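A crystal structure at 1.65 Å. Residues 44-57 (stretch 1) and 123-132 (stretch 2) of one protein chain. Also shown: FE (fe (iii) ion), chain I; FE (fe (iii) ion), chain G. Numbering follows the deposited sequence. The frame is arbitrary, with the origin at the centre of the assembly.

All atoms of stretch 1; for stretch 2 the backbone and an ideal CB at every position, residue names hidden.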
# COMPACT_ATOMS: atom_id res chain seq x y z
N ALA A 44 -19.67 34.61 11.83
CA ALA A 44 -20.14 33.24 11.70
C ALA A 44 -21.61 33.23 12.12
O ALA A 44 -22.40 32.56 11.46
CB ALA A 44 -19.26 32.32 12.57
N GLU A 45 -21.96 33.90 13.22
CA GLU A 45 -23.37 33.94 13.55
C GLU A 45 -24.23 34.69 12.56
O GLU A 45 -25.43 34.27 12.41
CB GLU A 45 -23.58 34.70 14.86
CG GLU A 45 -23.11 33.90 16.06
CD GLU A 45 -24.03 32.72 16.24
OE1 GLU A 45 -25.28 32.85 16.02
OE2 GLU A 45 -23.44 31.69 16.56
N SER A 46 -23.74 35.75 11.92
CA SER A 46 -24.57 36.42 10.90
C SER A 46 -24.91 35.36 9.79
O SER A 46 -26.05 35.36 9.31
CB SER A 46 -23.73 37.53 10.26
OG SER A 46 -24.46 38.15 9.25
N ALA A 47 -23.95 34.52 9.42
CA ALA A 47 -24.25 33.54 8.36
C ALA A 47 -25.23 32.50 8.91
O ALA A 47 -26.12 32.06 8.14
CB ALA A 47 -22.93 32.84 7.94
N GLU A 48 -25.08 32.09 10.17
CA GLU A 48 -25.95 31.01 10.75
C GLU A 48 -27.38 31.55 10.81
O GLU A 48 -28.31 30.83 10.49
CB GLU A 48 -25.39 30.64 12.10
CG GLU A 48 -26.14 29.47 12.67
CD GLU A 48 -25.77 29.33 14.11
OE1 GLU A 48 -24.65 28.78 14.38
OE2 GLU A 48 -26.55 29.90 14.94
N GLU A 49 -27.58 32.81 11.23
CA GLU A 49 -28.99 33.28 11.30
C GLU A 49 -29.56 33.40 9.90
O GLU A 49 -30.78 33.13 9.73
CB GLU A 49 -28.99 34.72 11.90
CG GLU A 49 -28.51 34.78 13.32
CD GLU A 49 -29.50 34.20 14.28
OE1 GLU A 49 -30.53 33.74 13.80
OE2 GLU A 49 -29.37 34.44 15.48
N ARG A 50 -28.78 33.78 8.90
CA ARG A 50 -29.36 33.72 7.55
C ARG A 50 -29.73 32.27 7.18
O ARG A 50 -30.82 32.07 6.63
CB ARG A 50 -28.28 34.26 6.57
CG ARG A 50 -28.86 34.31 5.15
CD ARG A 50 -27.92 35.12 4.25
NE ARG A 50 -28.47 35.12 2.84
CZ ARG A 50 -28.15 34.08 2.06
NH1 ARG A 50 -27.43 33.10 2.58
NH2 ARG A 50 -28.61 33.92 0.84
N GLU A 51 -28.87 31.28 7.52
CA GLU A 51 -29.32 29.86 7.31
C GLU A 51 -30.62 29.50 8.02
O GLU A 51 -31.45 28.81 7.37
CB GLU A 51 -28.21 28.85 7.69
CG GLU A 51 -26.96 29.00 6.84
CD GLU A 51 -27.24 28.73 5.35
OE1 GLU A 51 -28.15 27.91 4.99
OE2 GLU A 51 -26.66 29.41 4.50
N HIS A 52 -30.83 30.00 9.26
CA HIS A 52 -32.13 29.75 9.89
C HIS A 52 -33.26 30.32 9.05
O HIS A 52 -34.32 29.64 8.79
CB HIS A 52 -32.23 30.40 11.25
CG HIS A 52 -31.27 29.83 12.21
ND1 HIS A 52 -30.96 30.43 13.42
CD2 HIS A 52 -30.49 28.70 12.11
CE1 HIS A 52 -30.03 29.71 14.02
NE2 HIS A 52 -29.72 28.67 13.26
N GLY A 53 -33.11 31.58 8.60
CA GLY A 53 -34.22 32.19 7.83
C GLY A 53 -34.44 31.34 6.55
O GLY A 53 -35.58 31.17 6.14
N LEU A 54 -33.35 30.94 5.89
CA LEU A 54 -33.51 30.12 4.67
C LEU A 54 -34.23 28.80 4.94
O LEU A 54 -35.01 28.36 4.08
CB LEU A 54 -32.17 29.79 4.03
CG LEU A 54 -31.48 31.08 3.43
CD1 LEU A 54 -30.06 30.71 2.96
CD2 LEU A 54 -32.26 31.76 2.27
N GLY A 55 -33.97 28.23 6.11
CA GLY A 55 -34.62 26.97 6.53
C GLY A 55 -36.11 27.21 6.64
O GLY A 55 -36.96 26.38 6.21
N PHE A 56 -36.50 28.34 7.24
CA PHE A 56 -37.96 28.71 7.36
C PHE A 56 -38.56 28.94 5.95
O PHE A 56 -39.67 28.48 5.67
CB PHE A 56 -38.18 29.95 8.25
CG PHE A 56 -38.22 29.61 9.72
CD1 PHE A 56 -37.09 29.30 10.42
CD2 PHE A 56 -39.47 29.43 10.32
CE1 PHE A 56 -37.16 28.87 11.78
CE2 PHE A 56 -39.55 29.00 11.62
CZ PHE A 56 -38.42 28.73 12.37
N VAL A 57 -37.85 29.61 5.02
CA VAL A 57 -38.42 29.87 3.68
C VAL A 57 -38.61 28.52 2.97
O VAL A 57 -39.71 28.32 2.37
CB VAL A 57 -37.42 30.69 2.84
CG1 VAL A 57 -37.88 30.68 1.35
CG2 VAL A 57 -37.39 32.11 3.40
N UNK A 123 -36.29 21.56 16.75
CA UNK A 123 -34.82 21.73 16.84
C UNK A 123 -34.44 23.17 16.96
O UNK A 123 -33.37 23.45 17.55
CB UNK A 123 -34.12 21.13 15.62
N UNK A 124 -35.28 24.09 16.50
CA UNK A 124 -34.97 25.51 16.74
C UNK A 124 -35.20 25.88 18.19
O UNK A 124 -34.45 26.71 18.77
CB UNK A 124 -35.82 26.41 15.84
N UNK A 125 -36.24 25.28 18.83
CA UNK A 125 -36.38 25.58 20.26
C UNK A 125 -35.12 25.21 21.05
O UNK A 125 -34.65 25.98 21.94
CB UNK A 125 -37.59 24.84 20.84
N UNK A 126 -34.58 24.02 20.74
CA UNK A 126 -33.43 23.50 21.47
C UNK A 126 -32.17 24.25 21.08
O UNK A 126 -31.40 24.53 21.92
CB UNK A 126 -33.26 22.00 21.21
N UNK A 127 -32.08 24.67 19.80
CA UNK A 127 -30.89 25.44 19.41
C UNK A 127 -30.90 26.77 20.19
O UNK A 127 -29.84 27.15 20.67
CB UNK A 127 -30.86 25.69 17.90
N UNK A 128 -32.03 27.40 20.40
CA UNK A 128 -32.08 28.67 21.10
C UNK A 128 -31.69 28.51 22.56
O UNK A 128 -31.07 29.39 23.13
CB UNK A 128 -33.48 29.28 20.99
N UNK A 129 -32.07 27.38 23.20
CA UNK A 129 -31.57 27.18 24.56
C UNK A 129 -30.03 27.16 24.55
O UNK A 129 -29.37 27.76 25.41
CB UNK A 129 -32.12 25.88 25.15
N UNK A 130 -29.44 26.51 23.56
CA UNK A 130 -27.99 26.41 23.53
C UNK A 130 -27.35 27.79 23.23
O UNK A 130 -26.37 28.18 23.85
CB UNK A 130 -27.56 25.38 22.49
N UNK A 131 -27.99 28.51 22.31
CA UNK A 131 -27.41 29.84 21.91
C UNK A 131 -27.54 30.83 23.06
O UNK A 131 -26.53 31.60 23.38
CB UNK A 131 -28.11 30.40 20.67
N UNK A 132 -28.69 30.86 23.74
CA UNK A 132 -28.79 31.81 24.87
C UNK A 132 -27.76 31.47 25.97
O UNK A 132 -27.20 32.40 26.62
CB UNK A 132 -30.20 31.79 25.45
FE FE I . -29.09 32.85 16.84
FE FE G . -31.89 32.37 14.59

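The two helices run nearly antiparallel, at 165° with axes 13.0 Å apart at closest approach. So wide a spacing leaves room for long side chains and for the two iron ions held by Glu49, one on each carboxylate oxygen. Within stretch 2 the positions facing stretch 1 are 124, 127 and 131, following the helical repeat.

Position 123 has a phi of -69° and nothing of stretch 1 within 5.5 Å of its ideal CB. Its N lacks a bond to the turn before, where the helix kinks. Many residues would suit, among them proline, which has no amide hydrogen to give; the residue is Pro123.

At position 124 the CA-to-CB bond points toward stretch 1, and the ideal CB lies 4.9 Å from Phe56 CZ. The neighbourhood offers two aromatic rings, Phe56 and His52, and the side-chain-free surface of Gly55. A large apolar side chain is favoured; leucine, methionine or an aromatic could fill the space. The deposited residue is Phe124, with chi1 in m. Its ring receives the edge of Phe56 on its face, CE1 of Phe124 lying 3.6 Å from CE1 of Phe56, with the planes at 56°. Its own edge is directed at the face of His52, the planes being almost perpendicular at 89°. Phe124 thus joins both rings in one aromatic cluster.

Positions 125 and 126 lie out of reach, and stretch 1 sets no preference there. They are His125 and Leu126.

Position 127 points toward stretch 1, but its ideal CB has no neighbour there within 5.5 Å, so a medium or long side chain is needed to arrive. The acidic Glu48 and the ring of His52 lie ahead, so a polar or basic chain with an apolar stem would suit. The residue is Gln127: its CG comes 4.5 Å from CE1 of His52, and its terminal amide approaches the carboxylate of Glu48.

Position 128 points sideways, and only a long chain could bring its end near the irons. Several polar residues are compatible. Gln128 accepts hydrogen bonds from two iron-bound waters: its OE1 is 2.8 Å from the oxygen of water 2, which bridges the ions, and 3.3 Å from that of water 1, on the chain G ion.

Positions 129 and 130 are out of reach and could hold many residues; they are Val129 and Asn130.

Position 131 points toward a cluster of carboxylates. A basic chain might seem the natural answer, but the chain I iron, already bound by Glu49, calls equally for an acidic ligand long enough to reach it. The residue is Glu131, whose OE1 binds that ion at 2.1 Å. The side chain sits as a knob among Glu45, Glu48, Glu49 and His52. Its OE2 lies 2.6 Å from OE2 of Glu48, a close approach without a hydrogen bond, and 3.7 Å from CE1 of His52, at the ring edge.

Position 132 is again out of reach and unconstrained by stretch 1; it is Glu132.

Stretch 2 123-132: PFHLQQVNEE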
# COMPACT_ATOMS: atom_id res chain seq x y z
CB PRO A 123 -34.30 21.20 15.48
CG PRO A 123 -35.48 20.53 14.81
CD PRO A 123 -36.74 20.74 15.60
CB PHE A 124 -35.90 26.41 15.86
CG PHE A 124 -35.59 26.25 14.33
CD1 PHE A 124 -34.55 27.00 13.76
CD2 PHE A 124 -36.23 25.31 13.55
CE1 PHE A 124 -34.22 26.81 12.40
CE2 PHE A 124 -35.96 25.12 12.21
CZ PHE A 124 -34.93 25.86 11.63
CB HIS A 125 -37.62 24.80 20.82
CG HIS A 125 -38.91 25.33 20.30
ND1 HIS A 125 -39.94 24.54 19.79
CD2 HIS A 125 -39.31 26.61 20.15
CE1 HIS A 125 -40.95 25.33 19.43
NE2 HIS A 125 -40.56 26.58 19.60
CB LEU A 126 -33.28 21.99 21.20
CG LEU A 126 -34.49 21.23 21.75
CD1 LEU A 126 -34.28 19.75 21.42
CD2 LEU A 126 -34.56 21.40 23.28
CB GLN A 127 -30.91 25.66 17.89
CG GLN A 127 -29.90 26.76 17.41
CD GLN A 127 -28.46 26.32 17.27
OE1 GLN A 127 -27.52 27.18 17.06
NE2 GLN A 127 -28.25 25.00 17.35
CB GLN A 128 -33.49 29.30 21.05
CG GLN A 128 -33.83 29.88 19.67
CD GLN A 128 -32.71 30.81 19.19
OE1 GLN A 128 -32.00 30.45 18.23
NE2 GLN A 128 -32.55 31.97 19.83
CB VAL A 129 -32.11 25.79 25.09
CG1 VAL A 129 -31.34 25.37 26.34
CG2 VAL A 129 -33.60 25.93 25.30
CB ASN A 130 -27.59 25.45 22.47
CG ASN A 130 -27.85 23.98 22.91
OD1 ASN A 130 -28.19 23.72 24.08
ND2 ASN A 130 -27.81 23.02 21.94
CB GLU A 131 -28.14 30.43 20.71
CG GLU A 131 -27.89 29.56 19.47
CD GLU A 131 -28.19 30.29 18.19
OE1 GLU A 131 -28.73 31.41 18.34
OE2 GLU A 131 -27.94 29.75 17.11
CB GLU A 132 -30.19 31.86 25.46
CG GLU A 132 -31.21 32.55 24.52
CD GLU A 132 -32.52 32.84 25.21
OE1 GLU A 132 -32.51 33.07 26.44
OE2 GLU A 132 -33.58 32.75 24.60
O HOH W 1 -33.51 31.53 15.54
O HOH W 2 -30.80 32.12 16.39
O HOH W 3 -27.70 32.10 15.92
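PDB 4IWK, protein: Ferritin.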